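Local coordinates for glutamate--tRNA ligase (Methanothermobacter thermautotrophicus, PDB 3AII), which attaches glutamate to tRNA, probably in two steps, activating the amino acid with ATP and then transferring it to the acceptor end, at residues E89-F101 against V278-V290. Residues are numbered along the deposited sequence; the frame is centred on the assembly and turned at random.
Sequences ELAGVKGEVVLRF and VAVDDHLLGVTHV
Val98 and Val287 bring their CA atoms to 4.7 Å where strand 98-101, the first strand of the Rossmann-type class I catalytic fold, meets the turn joining helix 274-284 to strand 289-291. That helix ends in a Schellman motif at Gly286, beyond which Thr288 N donates to Val98 O (2.8 Å); His289 N adds a weak bond to the same oxygen. Thr288 OG1, placed between its own backbone N and carbonyl carbon (chi1 60°), accepts an almost straight bond from Val98 N and also hydrogen-bonds His289 ND1. Farther along the strand, Arg100 bends at chi2 and chi3 to grip Asp282 side-on, NE to OD1 and NH2 to OD2, both 2.9 Å, with the guanidinium and carboxylate planes 39° apart. Val290 CG1 lies over one guanidinium face, toward its rim, while Arg134 also pairs with Asp282 OD1. A leucine in place of Arg100 would probably leave the buried Asp282 carboxylate without its two-nitrogen partner, with Arg134 still paired to OD1, and strip Val290 of its flat partner. Near residues 90-91, Leu90 CD2 sits over one face of the His289 ring, toward its rim, and His289 NE2 donates in the ring plane to Ala91 O (2.9 Å), nearly along the C=O axis.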
loop_
_atom_site.group_PDB
_atom_site.type_symbol
_atom_site.label_atom_id
_atom_site.label_comp_id
_atom_site.label_asym_id
_atom_site.label_seq_id
_atom_site.Cartn_x
_atom_site.Cartn_y
_atom_site.Cartn_z
ATOM N N GLU A 89 12.127 -11.948 19.393
ATOM C CA GLU A 89 12.708 -13.185 18.870
ATOM C C GLU A 89 11.638 -14.194 18.461
ATOM O O GLU A 89 10.575 -14.290 19.075
ATOM C CB GLU A 89 13.679 -13.815 19.881
ATOM C CG GLU A 89 14.824 -12.891 20.268
ATOM C CD GLU A 89 15.824 -13.516 21.259
ATOM O OE1 GLU A 89 15.503 -14.518 21.930
ATOM O OE2 GLU A 89 16.947 -12.959 21.388
ATOM N N LEU A 90 11.938 -14.942 17.406
ATOM C CA LEU A 90 11.081 -16.025 16.942
ATOM C C LEU A 90 11.240 -17.231 17.861
ATOM O O LEU A 90 12.309 -17.455 18.427
ATOM C CB LEU A 90 11.442 -16.411 15.505
ATOM C CG LEU A 90 10.668 -15.733 14.365
ATOM C CD1 LEU A 90 9.935 -14.493 14.829
ATOM C CD2 LEU A 90 11.556 -15.426 13.161
ATOM N N ALA A 91 10.173 -18.010 18.005
ATOM C CA ALA A 91 10.210 -19.212 18.838
ATOM C C ALA A 91 10.571 -20.435 18.013
ATOM O O ALA A 91 10.379 -20.461 16.801
ATOM C CB ALA A 91 8.887 -19.430 19.517
ATOM N N GLY A 92 11.071 -21.463 18.685
ATOM C CA GLY A 92 11.311 -22.744 18.051
ATOM C C GLY A 92 12.229 -22.730 16.849
ATOM O O GLY A 92 12.162 -23.641 16.023
ATOM N N VAL A 93 13.082 -21.713 16.742
ATOM C CA VAL A 93 14.091 -21.683 15.686
ATOM C C VAL A 93 15.026 -22.885 15.805
ATOM O O VAL A 93 15.756 -23.021 16.782
ATOM C CB VAL A 93 14.940 -20.396 15.736
ATOM C CG1 VAL A 93 16.156 -20.516 14.817
ATOM C CG2 VAL A 93 14.100 -19.196 15.355
ATOM N N LYS A 94 14.991 -23.760 14.807
ATOM C CA LYS A 94 15.957 -24.844 14.679
ATOM C C LYS A 94 16.377 -24.958 13.224
ATOM O O LYS A 94 15.557 -25.239 12.348
ATOM C CB LYS A 94 15.404 -26.177 15.191
ATOM C CG LYS A 94 14.046 -26.568 14.645
ATOM C CD LYS A 94 13.697 -27.964 15.124
ATOM C CE LYS A 94 12.197 -28.169 15.223
ATOM N NZ LYS A 94 11.882 -29.307 16.130
ATOM N N GLY A 95 17.660 -24.722 12.969
ATOM C CA GLY A 95 18.154 -24.672 11.609
ATOM C C GLY A 95 17.694 -23.404 10.913
ATOM O O GLY A 95 17.350 -22.412 11.559
ATOM N N GLU A 96 17.676 -23.445 9.590
ATOM C CA GLU A 96 17.346 -22.275 8.791
ATOM C C GLU A 96 15.909 -21.788 9.000
ATOM O O GLU A 96 14.986 -22.591 9.157
ATOM C CB GLU A 96 17.630 -22.560 7.311
ATOM C CG GLU A 96 17.594 -24.039 6.934
ATOM C CD GLU A 96 18.923 -24.556 6.379
ATOM O OE1 GLU A 96 18.934 -25.668 5.800
ATOM O OE2 GLU A 96 19.952 -23.856 6.516
ATOM N N VAL A 97 15.739 -20.468 9.022
ATOM C CA VAL A 97 14.424 -19.841 9.109
ATOM C C VAL A 97 13.915 -19.568 7.692
ATOM O O VAL A 97 14.660 -19.043 6.865
ATOM C CB VAL A 97 14.501 -18.516 9.906
ATOM C CG1 VAL A 97 13.235 -17.690 9.740
ATOM C CG2 VAL A 97 14.789 -18.801 11.387
ATOM N N VAL A 98 12.658 -19.930 7.422
ATOM C CA VAL A 98 12.038 -19.690 6.108
ATOM C C VAL A 98 10.669 -19.054 6.304
ATOM O O VAL A 98 9.801 -19.636 6.971
ATOM C CB VAL A 98 11.872 -21.006 5.330
ATOM C CG1 VAL A 98 11.282 -20.735 3.924
ATOM C CG2 VAL A 98 13.198 -21.742 5.239
ATOM N N LEU A 99 10.490 -17.866 5.737
ATOM C CA LEU A 99 9.255 -17.108 5.873
ATOM C C LEU A 99 8.667 -16.891 4.492
ATOM O O LEU A 99 9.339 -17.125 3.487
ATOM C CB LEU A 99 9.554 -15.771 6.542
ATOM C CG LEU A 99 10.228 -15.908 7.913
ATOM C CD1 LEU A 99 11.525 -15.104 7.949
ATOM C CD2 LEU A 99 9.281 -15.467 9.011
ATOM N N ARG A 100 7.413 -16.471 4.423
ATOM C CA ARG A 100 6.840 -16.161 3.118
ATOM C C ARG A 100 5.990 -14.904 3.180
ATOM O O ARG A 100 5.529 -14.485 4.260
ATOM C CB ARG A 100 6.030 -17.350 2.567
ATOM C CG ARG A 100 4.559 -17.418 3.035
ATOM C CD ARG A 100 4.388 -17.647 4.517
ATOM N NE ARG A 100 3.224 -18.510 4.776
ATOM C CZ ARG A 100 2.013 -18.067 5.104
ATOM N NH1 ARG A 100 1.766 -16.763 5.232
ATOM N NH2 ARG A 100 1.032 -18.943 5.305
ATOM N N PHE A 101 5.828 -14.268 2.021
ATOM C CA PHE A 101 4.900 -13.152 1.862
ATOM C C PHE A 101 3.968 -13.642 0.771
ATOM O O PHE A 101 4.435 -14.016 -0.304
ATOM C CB PHE A 101 5.618 -11.875 1.403
ATOM C CG PHE A 101 4.680 -10.778 0.979
ATOM C CD1 PHE A 101 3.705 -10.307 1.848
ATOM C CD2 PHE A 101 4.757 -10.233 -0.289
ATOM C CE1 PHE A 101 2.821 -9.302 1.454
ATOM C CE2 PHE A 101 3.885 -9.238 -0.702
ATOM C CZ PHE A 101 2.908 -8.774 0.167
ATOM N N VAL A 278 -2.559 -23.218 1.267
ATOM C CA VAL A 278 -1.568 -22.566 2.137
ATOM C C VAL A 278 -0.797 -23.622 2.947
ATOM O O VAL A 278 0.439 -23.606 3.011
ATOM C CB VAL A 278 -2.224 -21.513 3.063
ATOM C CG1 VAL A 278 -1.284 -21.106 4.192
ATOM C CG2 VAL A 278 -2.642 -20.301 2.261
ATOM N N ALA A 279 -1.522 -24.545 3.565
ATOM C CA ALA A 279 -0.882 -25.593 4.359
ATOM C C ALA A 279 0.022 -26.467 3.511
ATOM O O ALA A 279 1.154 -26.757 3.892
ATOM C CB ALA A 279 -1.935 -26.456 5.056
ATOM N N VAL A 280 -0.476 -26.910 2.359
ATOM C CA VAL A 280 0.330 -27.744 1.479
ATOM C C VAL A 280 1.613 -27.007 1.042
ATOM O O VAL A 280 2.722 -27.577 1.061
ATOM C CB VAL A 280 -0.488 -28.218 0.242
ATOM C CG1 VAL A 280 0.432 -28.870 -0.792
ATOM C CG2 VAL A 280 -1.575 -29.219 0.669
ATOM N N ASP A 281 1.466 -25.746 0.656
ATOM C CA ASP A 281 2.612 -24.983 0.163
ATOM C C ASP A 281 3.572 -24.600 1.280
ATOM O O ASP A 281 4.787 -24.662 1.091
ATOM C CB ASP A 281 2.152 -23.762 -0.611
ATOM C CG ASP A 281 1.578 -24.137 -1.966
ATOM O OD1 ASP A 281 1.729 -25.314 -2.375
ATOM O OD2 ASP A 281 0.971 -23.254 -2.600
ATOM N N ASP A 282 3.047 -24.238 2.444
ATOM C CA ASP A 282 3.935 -23.945 3.571
ATOM C C ASP A 282 4.785 -25.176 3.876
ATOM O O ASP A 282 5.985 -25.068 4.133
ATOM C CB ASP A 282 3.147 -23.512 4.816
ATOM C CG ASP A 282 2.722 -22.055 4.775
ATOM O OD1 ASP A 282 3.224 -21.292 3.919
ATOM O OD2 ASP A 282 1.884 -21.659 5.612
ATOM N N HIS A 283 4.177 -26.356 3.844
ATOM C CA HIS A 283 4.943 -27.558 4.152
ATOM C C HIS A 283 5.948 -27.866 3.067
ATOM O O HIS A 283 7.120 -28.094 3.346
ATOM C CB HIS A 283 4.046 -28.780 4.339
ATOM C CG HIS A 283 4.814 -30.057 4.451
ATOM N ND1 HIS A 283 5.494 -30.417 5.594
ATOM C CD2 HIS A 283 5.040 -31.044 3.552
ATOM C CE1 HIS A 283 6.097 -31.577 5.398
ATOM N NE2 HIS A 283 5.827 -31.985 4.171
ATOM N N LEU A 284 5.498 -27.884 1.816
ATOM C CA LEU A 284 6.395 -28.334 0.748
ATOM C C LEU A 284 7.541 -27.370 0.483
ATOM O O LEU A 284 8.631 -27.805 0.070
ATOM C CB LEU A 284 5.636 -28.626 -0.554
ATOM C CG LEU A 284 4.667 -29.808 -0.520
ATOM C CD1 LEU A 284 3.846 -29.832 -1.819
ATOM C CD2 LEU A 284 5.418 -31.120 -0.323
ATOM N N LEU A 285 7.308 -26.082 0.717
ATOM C CA LEU A 285 8.333 -25.068 0.486
ATOM C C LEU A 285 9.233 -24.911 1.692
ATOM O O LEU A 285 10.175 -24.128 1.656
ATOM C CB LEU A 285 7.686 -23.719 0.157
ATOM C CG LEU A 285 6.875 -23.781 -1.139
ATOM C CD1 LEU A 285 6.074 -22.498 -1.311
ATOM C CD2 LEU A 285 7.790 -24.007 -2.335
ATOM N N GLY A 286 8.929 -25.642 2.760
ATOM C CA GLY A 286 9.730 -25.567 3.978
ATOM C C GLY A 286 9.591 -24.324 4.851
ATOM O O GLY A 286 10.522 -23.982 5.588
ATOM N N VAL A 287 8.450 -23.640 4.792
ATOM C CA VAL A 287 8.220 -22.474 5.652
ATOM C C VAL A 287 8.266 -22.889 7.126
ATOM O O VAL A 287 7.639 -23.887 7.519
ATOM C CB VAL A 287 6.863 -21.838 5.344
ATOM C CG1 VAL A 287 6.502 -20.791 6.388
ATOM C CG2 VAL A 287 6.913 -21.232 3.938
ATOM N N THR A 288 9.027 -22.150 7.932
ATOM C CA THR A 288 9.218 -22.508 9.345
ATOM C C THR A 288 8.412 -21.626 10.282
ATOM O O THR A 288 8.039 -22.048 11.379
ATOM C CB THR A 288 10.700 -22.401 9.749
ATOM O OG1 THR A 288 11.155 -21.048 9.556
ATOM C CG2 THR A 288 11.546 -23.349 8.913
ATOM N N HIS A 289 8.143 -20.399 9.846
ATOM C CA HIS A 289 7.441 -19.413 10.653
ATOM C C HIS A 289 6.462 -18.683 9.772
ATOM O O HIS A 289 6.836 -18.120 8.734
ATOM C CB HIS A 289 8.426 -18.427 11.267
ATOM C CG HIS A 289 9.360 -19.050 12.256
ATOM N ND1 HIS A 289 10.485 -19.748 11.878
ATOM C CD2 HIS A 289 9.332 -19.087 13.610
ATOM C CE1 HIS A 289 11.106 -20.194 12.954
ATOM N NE2 HIS A 289 10.432 -19.799 14.021
ATOM N N VAL A 290 5.203 -18.718 10.181
ATOM C CA VAL A 290 4.138 -18.031 9.483
ATOM C C VAL A 290 3.764 -16.755 10.232
ATOM O O VAL A 290 3.266 -16.805 11.355
ATOM C CB VAL A 290 2.904 -18.939 9.342
ATOM C CG1 VAL A 290 1.708 -18.137 8.840
ATOM C CG2 VAL A 290 3.218 -20.131 8.432
HETATM O O HOH W 1 5.876 -15.949 7.059
#